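Local coordinates for protein coatomer subunit delta (PDB 5FJZ) that forms part of the COPI coatomer, probably serving retrograde Golgi-to-ER transport of dilysine-tagged proteins, and binds tryptophan-based motifs of the tethering protein Dsl1, at residues Glu21-Glu26 and Leu120-Leu125; Ser36-Val41 and Ser235-Ala240; Glu133-Phe138 and Pro163-Asp168. All coordinates share one frame; numbering follows the deposited sequence.

Contact 1: residues Glu21-Glu26 and Leu120-Leu125; sequences EVINAE and LIPLTL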
loop_
_atom_site.group_PDB
_atom_site.type_symbol
_atom_site.label_atom_id
_atom_site.label_comp_id
_atom_site.label_asym_id
_atom_site.label_seq_id
_atom_site.Cartn_x
_atom_site.Cartn_y
_atom_site.Cartn_z
ATOM N N GLU A 21 -19.927 4.255 -7.380
ATOM C CA GLU A 21 -19.026 4.317 -8.546
ATOM C C GLU A 21 -17.900 5.292 -8.358
ATOM O O GLU A 21 -18.050 6.373 -7.692
ATOM C CB GLU A 21 -19.780 4.571 -9.864
ATOM C CG GLU A 21 -20.693 3.391 -10.125
ATOM C CD GLU A 21 -21.566 3.490 -11.343
ATOM O OE1 GLU A 21 -21.872 4.645 -11.755
ATOM O OE2 GLU A 21 -21.903 2.421 -11.909
ATOM N N VAL A 22 -16.722 4.877 -8.785
ATOM C CA VAL A 22 -15.493 5.683 -8.708
ATOM C C VAL A 22 -14.872 5.834 -10.082
ATOM O O VAL A 22 -14.788 4.892 -10.825
ATOM C CB VAL A 22 -14.454 4.985 -7.810
ATOM C CG1 VAL A 22 -13.140 5.734 -7.775
ATOM C CG2 VAL A 22 -14.997 4.806 -6.425
ATOM N N ILE A 23 -14.526 7.075 -10.434
ATOM C CA ILE A 23 -14.075 7.398 -11.777
ATOM C C ILE A 23 -12.653 7.909 -11.712
ATOM O O ILE A 23 -12.389 8.878 -10.995
ATOM C CB ILE A 23 -15.031 8.365 -12.524
ATOM C CG1 ILE A 23 -14.548 8.702 -13.962
ATOM C CG2 ILE A 23 -15.290 9.642 -11.721
ATOM C CD1 ILE A 23 -14.641 7.530 -14.892
ATOM N N ASN A 24 -11.794 7.315 -12.523
ATOM C CA ASN A 24 -10.483 7.805 -12.851
ATOM C C ASN A 24 -10.509 8.347 -14.300
ATOM O O ASN A 24 -11.149 7.734 -15.226
ATOM C CB ASN A 24 -9.406 6.708 -12.840
ATOM C CG ASN A 24 -9.204 6.041 -11.475
ATOM O OD1 ASN A 24 -9.118 4.827 -11.395
ATOM N ND2 ASN A 24 -9.202 6.771 -10.447
ATOM N N ALA A 25 -9.806 9.451 -14.497
ATOM C CA ALA A 25 -9.688 10.032 -15.820
ATOM C C ALA A 25 -8.395 10.849 -15.894
ATOM O O ALA A 25 -8.019 11.556 -14.909
ATOM C CB ALA A 25 -10.912 10.885 -16.113
ATOM N N GLU A 26 -7.712 10.821 -17.022
ATOM C CA GLU A 26 -6.520 11.638 -17.263
ATOM C C GLU A 26 -6.581 12.425 -18.589
ATOM O O GLU A 26 -7.043 11.886 -19.636
ATOM C CB GLU A 26 -5.271 10.738 -17.273
ATOM C CG GLU A 26 -3.932 11.475 -17.517
ATOM C CD GLU A 26 -2.670 10.651 -17.237
ATOM O OE1 GLU A 26 -2.787 9.636 -16.491
ATOM O OE2 GLU A 26 -1.587 11.023 -17.750
ATOM N N LEU A 120 -17.131 7.672 -20.440
ATOM C CA LEU A 120 -17.154 7.459 -19.002
ATOM C C LEU A 120 -16.916 8.711 -18.163
ATOM O O LEU A 120 -16.828 8.584 -16.935
ATOM C CB LEU A 120 -16.012 6.488 -18.623
ATOM C CG LEU A 120 -16.179 4.962 -18.708
ATOM C CD1 LEU A 120 -17.415 4.373 -19.334
ATOM C CD2 LEU A 120 -14.885 4.157 -18.935
ATOM N N ILE A 121 -16.690 9.867 -18.808
ATOM C CA ILE A 121 -16.226 11.089 -18.107
ATOM C C ILE A 121 -17.409 11.996 -17.735
ATOM O O ILE A 121 -18.158 12.406 -18.634
ATOM C CB ILE A 121 -15.143 11.712 -18.988
ATOM C CG1 ILE A 121 -13.901 10.743 -18.871
ATOM C CG2 ILE A 121 -14.838 13.144 -18.609
ATOM C CD1 ILE A 121 -12.706 11.070 -19.739
ATOM N N PRO A 122 -17.611 12.261 -16.451
ATOM C CA PRO A 122 -18.644 13.209 -16.087
ATOM C C PRO A 122 -18.210 14.710 -16.282
ATOM O O PRO A 122 -19.067 15.574 -16.382
ATOM C CB PRO A 122 -18.867 12.921 -14.630
ATOM C CG PRO A 122 -17.535 12.442 -14.127
ATOM C CD PRO A 122 -16.893 11.709 -15.255
ATOM N N LEU A 123 -16.930 14.973 -16.158
ATOM C CA LEU A 123 -16.365 16.341 -16.145
ATOM C C LEU A 123 -15.112 16.433 -16.978
ATOM O O LEU A 123 -14.076 15.858 -16.634
ATOM C CB LEU A 123 -16.130 16.775 -14.722
ATOM C CG LEU A 123 -15.722 18.209 -14.511
ATOM C CD1 LEU A 123 -16.881 19.143 -14.579
ATOM C CD2 LEU A 123 -15.018 18.324 -13.152
ATOM N N THR A 124 -15.163 17.138 -18.108
ATOM C CA THR A 124 -14.018 17.327 -18.982
ATOM C C THR A 124 -13.257 18.531 -18.531
ATOM O O THR A 124 -13.810 19.400 -17.926
ATOM C CB THR A 124 -14.444 17.479 -20.475
ATOM O OG1 THR A 124 -15.448 18.449 -20.569
ATOM C CG2 THR A 124 -15.091 16.207 -20.977
ATOM N N LEU A 125 -11.934 18.478 -18.721
ATOM C CA LEU A 125 -10.996 19.493 -18.247
ATOM C C LEU A 125 -10.007 19.938 -19.320
ATOM O O LEU A 125 -9.564 19.128 -20.138
ATOM C CB LEU A 125 -10.177 18.854 -17.183
ATOM C CG LEU A 125 -10.566 18.881 -15.740
ATOM C CD1 LEU A 125 -11.944 19.330 -15.319
ATOM C CD2 LEU A 125 -10.064 17.641 -14.967
#

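Contact 2: residues Ser36-Val41 and Ser235-Ala240; sequences SELKGV and SFTGMA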
loop_
_atom_site.group_PDB
_atom_site.type_symbol
_atom_site.label_atom_id
_atom_site.label_comp_id
_atom_site.label_asym_id
_atom_site.label_seq_id
_atom_site.Cartn_x
_atom_site.Cartn_y
_atom_site.Cartn_z
ATOM N N SER A 36 -9.540 6.656 -19.096
ATOM C CA SER A 36 -10.495 6.684 -18.061
ATOM C C SER A 36 -10.788 5.256 -17.579
ATOM O O SER A 36 -10.614 4.269 -18.286
ATOM C CB SER A 36 -11.795 7.498 -18.380
ATOM O OG SER A 36 -12.439 7.011 -19.557
ATOM N N GLU A 37 -11.277 5.174 -16.359
ATOM C CA GLU A 37 -11.614 3.925 -15.740
ATOM C C GLU A 37 -12.622 4.138 -14.659
ATOM O O GLU A 37 -12.446 4.953 -13.734
ATOM C CB GLU A 37 -10.374 3.235 -15.194
ATOM C CG GLU A 37 -10.666 1.940 -14.407
ATOM C CD GLU A 37 -9.491 1.494 -13.537
ATOM O OE1 GLU A 37 -8.837 2.329 -12.849
ATOM O OE2 GLU A 37 -9.197 0.285 -13.560
ATOM N N LEU A 38 -13.732 3.437 -14.782
ATOM C CA LEU A 38 -14.821 3.474 -13.849
ATOM C C LEU A 38 -14.858 2.141 -13.069
ATOM O O LEU A 38 -14.930 1.080 -13.672
ATOM C CB LEU A 38 -16.139 3.742 -14.591
ATOM C CG LEU A 38 -17.573 3.776 -13.999
ATOM C CD1 LEU A 38 -18.040 2.565 -13.098
ATOM C CD2 LEU A 38 -17.940 5.086 -13.316
ATOM N N LYS A 39 -15.006 2.222 -11.761
ATOM C CA LYS A 39 -15.160 1.021 -10.912
ATOM C C LYS A 39 -16.361 1.112 -10.153
ATOM O O LYS A 39 -16.701 2.219 -9.628
ATOM C CB LYS A 39 -13.943 0.911 -9.987
ATOM C CG LYS A 39 -12.677 0.583 -10.727
ATOM C CD LYS A 39 -11.444 0.681 -9.802
ATOM C CE LYS A 39 -10.979 -0.661 -9.298
ATOM N NZ LYS A 39 -9.502 -0.611 -8.998
ATOM N N GLY A 40 -17.135 0.038 -10.063
ATOM C CA GLY A 40 -18.366 0.115 -9.238
ATOM C C GLY A 40 -18.542 -1.037 -8.309
ATOM O O GLY A 40 -18.026 -2.091 -8.580
ATOM N N VAL A 41 -19.328 -0.830 -7.272
ATOM C CA VAL A 41 -19.714 -1.901 -6.375
ATOM C C VAL A 41 -21.119 -1.701 -5.952
ATOM O O VAL A 41 -21.580 -0.548 -5.702
ATOM C CB VAL A 41 -18.699 -1.989 -5.151
ATOM C CG1 VAL A 41 -18.819 -0.800 -4.217
ATOM C CG2 VAL A 41 -19.020 -3.185 -4.262
ATOM N N SER A 235 -27.378 4.925 -10.658
ATOM C CA SER A 235 -25.976 5.337 -10.701
ATOM C C SER A 235 -25.611 6.035 -11.991
ATOM O O SER A 235 -26.369 5.974 -13.003
ATOM C CB SER A 235 -25.012 4.096 -10.542
ATOM O OG SER A 235 -24.863 3.376 -11.786
ATOM N N PHE A 236 -24.405 6.581 -12.014
ATOM C CA PHE A 236 -23.789 7.113 -13.241
ATOM C C PHE A 236 -23.912 6.182 -14.459
ATOM O O PHE A 236 -24.190 6.629 -15.563
ATOM C CB PHE A 236 -22.316 7.605 -13.023
ATOM C CG PHE A 236 -21.659 8.263 -14.250
ATOM C CD1 PHE A 236 -22.124 9.499 -14.774
ATOM C CD2 PHE A 236 -20.521 7.704 -14.837
ATOM C CE1 PHE A 236 -21.486 10.111 -15.860
ATOM C CE2 PHE A 236 -19.875 8.325 -15.931
ATOM C CZ PHE A 236 -20.362 9.510 -16.449
ATOM N N THR A 237 -23.600 4.922 -14.304
ATOM C CA THR A 237 -23.598 4.033 -15.501
ATOM C C THR A 237 -25.005 3.458 -15.708
ATOM O O THR A 237 -25.194 2.641 -16.592
ATOM C CB THR A 237 -22.627 2.891 -15.348
ATOM O OG1 THR A 237 -22.982 2.187 -14.150
ATOM C CG2 THR A 237 -21.202 3.419 -15.291
ATOM N N GLY A 238 -25.967 3.837 -14.876
ATOM C CA GLY A 238 -27.334 3.251 -14.973
ATOM C C GLY A 238 -27.692 2.104 -14.057
ATOM O O GLY A 238 -28.752 1.534 -14.194
ATOM N N MET A 239 -26.800 1.686 -13.136
ATOM C CA MET A 239 -27.160 0.649 -12.200
ATOM C C MET A 239 -28.256 1.109 -11.236
ATOM O O MET A 239 -28.241 2.231 -10.738
ATOM C CB MET A 239 -25.849 0.195 -11.441
ATOM C CG MET A 239 -25.954 -0.990 -10.408
ATOM S SD MET A 239 -26.626 -2.579 -10.952
ATOM C CE MET A 239 -25.397 -3.088 -12.153
ATOM N N ALA A 240 -29.194 0.205 -10.975
ATOM C CA ALA A 240 -30.368 0.526 -10.158
ATOM C C ALA A 240 -31.080 -0.797 -9.784
ATOM O O ALA A 240 -30.826 -1.832 -10.337
ATOM C CB ALA A 240 -31.310 1.423 -10.954
#

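Contact 3: residues Glu133-Phe138 and Pro163-Asp168; sequences ESQQGF and PQEPVD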
loop_
_atom_site.group_PDB
_atom_site.type_symbol
_atom_site.label_atom_id
_atom_site.label_comp_id
_atom_site.label_asym_id
_atom_site.label_seq_id
_atom_site.Cartn_x
_atom_site.Cartn_y
_atom_site.Cartn_z
ATOM N N GLU A 133 1.619 38.792 -14.769
ATOM C CA GLU A 133 2.009 40.187 -14.837
ATOM C C GLU A 133 2.218 40.777 -13.430
ATOM O O GLU A 133 2.502 41.952 -13.295
ATOM C CB GLU A 133 0.871 40.935 -15.629
ATOM C CG GLU A 133 0.887 42.442 -15.880
ATOM C CD GLU A 133 2.262 43.078 -16.038
ATOM O OE1 GLU A 133 3.262 42.328 -16.087
ATOM O OE2 GLU A 133 2.334 44.335 -16.112
ATOM N N SER A 134 2.089 39.961 -12.388
ATOM C CA SER A 134 2.229 40.476 -11.017
ATOM C C SER A 134 3.078 39.591 -10.115
ATOM O O SER A 134 3.995 40.073 -9.430
ATOM C CB SER A 134 0.853 40.622 -10.371
ATOM O OG SER A 134 0.085 39.436 -10.536
ATOM N N GLN A 135 2.701 38.313 -10.053
ATOM C CA GLN A 135 3.392 37.340 -9.218
ATOM C C GLN A 135 4.537 36.740 -10.010
ATOM O O GLN A 135 4.588 36.917 -11.229
ATOM C CB GLN A 135 2.405 36.235 -8.699
ATOM C CG GLN A 135 1.205 36.826 -7.952
ATOM C CD GLN A 135 0.422 35.859 -7.031
ATOM O OE1 GLN A 135 -0.673 36.197 -6.552
ATOM N NE2 GLN A 135 0.953 34.679 -6.813
ATOM N N GLN A 136 5.448 36.050 -9.324
ATOM C CA GLN A 136 6.524 35.257 -9.948
ATOM C C GLN A 136 6.004 33.831 -10.266
ATOM O O GLN A 136 6.267 32.822 -9.570
ATOM C CB GLN A 136 7.737 35.258 -9.051
ATOM C CG GLN A 136 9.005 34.631 -9.677
ATOM C CD GLN A 136 9.555 35.234 -11.004
ATOM O OE1 GLN A 136 10.764 35.517 -11.093
ATOM N NE2 GLN A 136 8.715 35.361 -12.048
ATOM N N GLY A 137 5.246 33.761 -11.349
ATOM C CA GLY A 137 4.448 32.559 -11.584
ATOM C C GLY A 137 3.466 32.790 -12.691
ATOM O O GLY A 137 3.820 33.412 -13.687
ATOM N N PHE A 138 2.286 32.206 -12.546
ATOM C CA PHE A 138 1.459 31.952 -13.689
ATOM C C PHE A 138 -0.021 32.241 -13.510
ATOM O O PHE A 138 -0.583 32.062 -12.459
ATOM C CB PHE A 138 1.667 30.504 -14.149
ATOM C CG PHE A 138 3.099 30.162 -14.530
ATOM C CD1 PHE A 138 4.008 29.812 -13.566
ATOM C CD2 PHE A 138 3.529 30.242 -15.868
ATOM C CE1 PHE A 138 5.328 29.539 -13.874
ATOM C CE2 PHE A 138 4.844 29.931 -16.204
ATOM C CZ PHE A 138 5.748 29.602 -15.194
ATOM N N PRO A 163 3.106 27.924 -2.679
ATOM C CA PRO A 163 3.776 29.188 -3.000
ATOM C C PRO A 163 3.990 30.034 -1.757
ATOM O O PRO A 163 3.196 29.937 -0.830
ATOM C CB PRO A 163 2.790 29.878 -3.958
ATOM C CG PRO A 163 1.489 29.172 -3.805
ATOM C CD PRO A 163 1.761 27.804 -3.294
ATOM N N GLN A 164 5.052 30.840 -1.757
ATOM C CA GLN A 164 5.273 31.858 -0.705
ATOM C C GLN A 164 4.049 32.797 -0.690
ATOM O O GLN A 164 3.324 32.867 0.312
ATOM C CB GLN A 164 6.625 32.586 -0.938
ATOM C CG GLN A 164 7.847 31.704 -0.733
ATOM C CD GLN A 164 8.114 31.410 0.749
ATOM O OE1 GLN A 164 8.480 32.305 1.536
ATOM N NE2 GLN A 164 7.973 30.142 1.128
ATOM N N GLU A 165 3.703 33.354 -1.850
ATOM C CA GLU A 165 2.631 34.391 -1.936
ATOM C C GLU A 165 1.243 33.759 -1.964
ATOM O O GLU A 165 1.096 32.695 -2.526
ATOM C CB GLU A 165 2.880 35.189 -3.221
ATOM C CG GLU A 165 2.017 36.418 -3.462
ATOM C CD GLU A 165 2.333 37.571 -2.529
ATOM O OE1 GLU A 165 3.395 37.570 -1.855
ATOM O OE2 GLU A 165 1.508 38.521 -2.493
ATOM N N PRO A 166 0.220 34.438 -1.429
ATOM C CA PRO A 166 -1.172 33.987 -1.598
ATOM C C PRO A 166 -1.633 33.829 -3.045
ATOM O O PRO A 166 -1.292 34.644 -3.898
ATOM C CB PRO A 166 -2.022 35.076 -0.976
ATOM C CG PRO A 166 -1.102 36.046 -0.296
ATOM C CD PRO A 166 0.321 35.629 -0.559
ATOM N N VAL A 167 -2.458 32.813 -3.296
ATOM C CA VAL A 167 -3.152 32.687 -4.587
ATOM C C VAL A 167 -4.162 33.809 -4.760
ATOM O O VAL A 167 -4.899 34.087 -3.859
ATOM C CB VAL A 167 -4.036 31.405 -4.535
ATOM C CG1 VAL A 167 -4.941 31.342 -5.743
ATOM C CG2 VAL A 167 -3.207 30.167 -4.405
ATOM N N ASP A 168 -4.259 34.363 -5.969
ATOM C CA ASP A 168 -5.168 35.415 -6.341
ATOM C C ASP A 168 -6.147 34.851 -7.328
ATOM O O ASP A 168 -5.758 34.413 -8.418
ATOM C CB ASP A 168 -4.316 36.550 -6.974
ATOM C CG ASP A 168 -5.089 37.781 -7.338
ATOM O OD1 ASP A 168 -6.300 37.899 -7.061
ATOM O OD2 ASP A 168 -4.459 38.645 -7.981
#

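Contact 1: residues Glu21-Glu26 and Leu120-Leu125
Ile23 drives its side chain into the bend at Leu120-Pro122, and its outer carbons meet two different residues there. CG1 lies anti to the backbone N (chi1 -180°), and from that position CD1 extends over the backbone of Leu120. Ile23 CD1 ends 4.1 Å from Leu120 CB, the two side chains crossing at a slant. The same methyl sits near a carbonyl: Ile23 CD1 is 3.2 Å from Leu120 O, tight for a carbon-oxygen pair. That oxygen is buried with no hydrogen-bonding partner in the model, so the methyl shields it without satisfying it. One bond back along the side chain, Ile23 CG1 lies 4.0 Å from Pro122 CD; here the isoleucine and the proline ring run past each other in opposite senses.

Strand 15-27 belongs to the large mixed sheet of the mu-homology domain, whereas 120-125 turns into strand 123-131, an outermost strand of the second, antiparallel sheet. The contact therefore packs the large sheet against the loop through which the chain enters the second sheet. Two residues further along the strand, Ala25 points its methyl at Ile121. The isoleucine leaves its backbone at an angle but brings its end closer, with CG1 anti to the carbonyl carbon (chi1 -71°), and Ala25 CB rests 4.0 Å from Ile121 CD1. The alanine methyl meets CG1 of Ile121 as well, at nearly the same distance.

All five touching residues are buried, and no hydrogen bond links the segments. Phe224 of strand 220-229 packs on both Ile23 and Pro122, while Tyr267 of strand 257-269 touches Ile121 and Pro122 and hydrogen-bonds through its hydroxyl to Leu123 O.

Contact 2: residues Ser36-Val41 and Ser235-Ala240
Apolar contacts, all made by Leu38, join segment 36-41 of strand 33-46 to the loop 235-240. Its CG is anti to the backbone N (chi1 176°), which sends the isobutyl group out to the loop. There it meets Thr237 tip to tip, Leu38 CG and CD1 each standing 3.9 Å from Thr237 CG2. The CD2 methyl also reaches the aromatic ring: Leu38 CD2 comes to 4.0 Å from Phe236 CD2, at the ring edge and near its plane, so the phenyl face is not what the leucine uses.

Hydrogen bonds shape the loop instead of crossing the contact. Ser235 to Gly238 form a type I beta turn closed by Gly238 N to Ser235 O (2.9 Å), and Ser235 OG accepts a bent bond from Met239 N (2.9 Å, 135°). The turn presents Phe236 and Thr237 side by side to the leucine. Thr237 keeps its methyl for Leu38, while its hydroxyl is hydrogen-bonded to Glu21.

Strand 33-46 runs between strands 15-27 and 104-113 in the large mixed sheet. Glu21 and Trp109 from those two neighbours flank Leu38, and the loop, leading from strand 220-229 to strand 241-246, lies against this face.

Contact 3: residues Glu133-Phe138 and Pro163-Asp168
The two backbones stay well apart, nearest at Gln135 and Glu165 with 7.9 Å between their CA atoms, and the side chain of Gln135 bridges the gap. Its CG is anti to the carbonyl carbon (chi1 -56°) and the chain is extended beyond it, carrying the terminal amide to the bend at Glu165-Asp168. Glu165 crosses this amide obliquely, its CG 3.9 Å from Gln135 CD, with the carboxylate and amide planes 79° apart. Asp168 crosses it too, but its carboxylate is turned only 13° from the amide plane. The carbonyl of Pro166 also faces the amide group, Pro166 O being 3.8 Å from Gln135 CD.

Replacing Gln135 with an alanine would probably open a gap between the loops and leave the CG of Glu165 without this neighbour. The bend leads into strand 168-169, whereas Gln135 precedes strand 137-146 of the antiparallel sheet. Thr208 of strand 202-210 touches Gln135, Asn100 of a third subunit hydrogen-bonds to Val167 N, and Gln164 of this loop packs on the bound Dsl1 peptide. The amide lies against a carbonyl and the aliphatic parts of two acidic side chains, with no salt bridge between the segments, which suggests a weak surface join.

How the contacts relate
Contacts 1 and 2 adjoin, their centres 11 Å apart, through their first segments, on neighbouring strands 15-27 and 33-46 of the large mixed sheet. Asn24 N probably hydrogen-bonds to Glu37 O between these strands, and the segments of contacts 1 and 2 alternate in sequence. Contact 3 lies at the domain's far end, its centre 30 Å from that of contact 1 and 39 Å from that of contact 2. It follows contact 1 and falls between the segments of contact 2. Contacts 1 and 3 share the antiparallel sheet through adjacent strands 123-131 and 137-146. The three run from the large sheet, across its junction with the smaller one, to that sheet's outer loops, within one mu-homology domain.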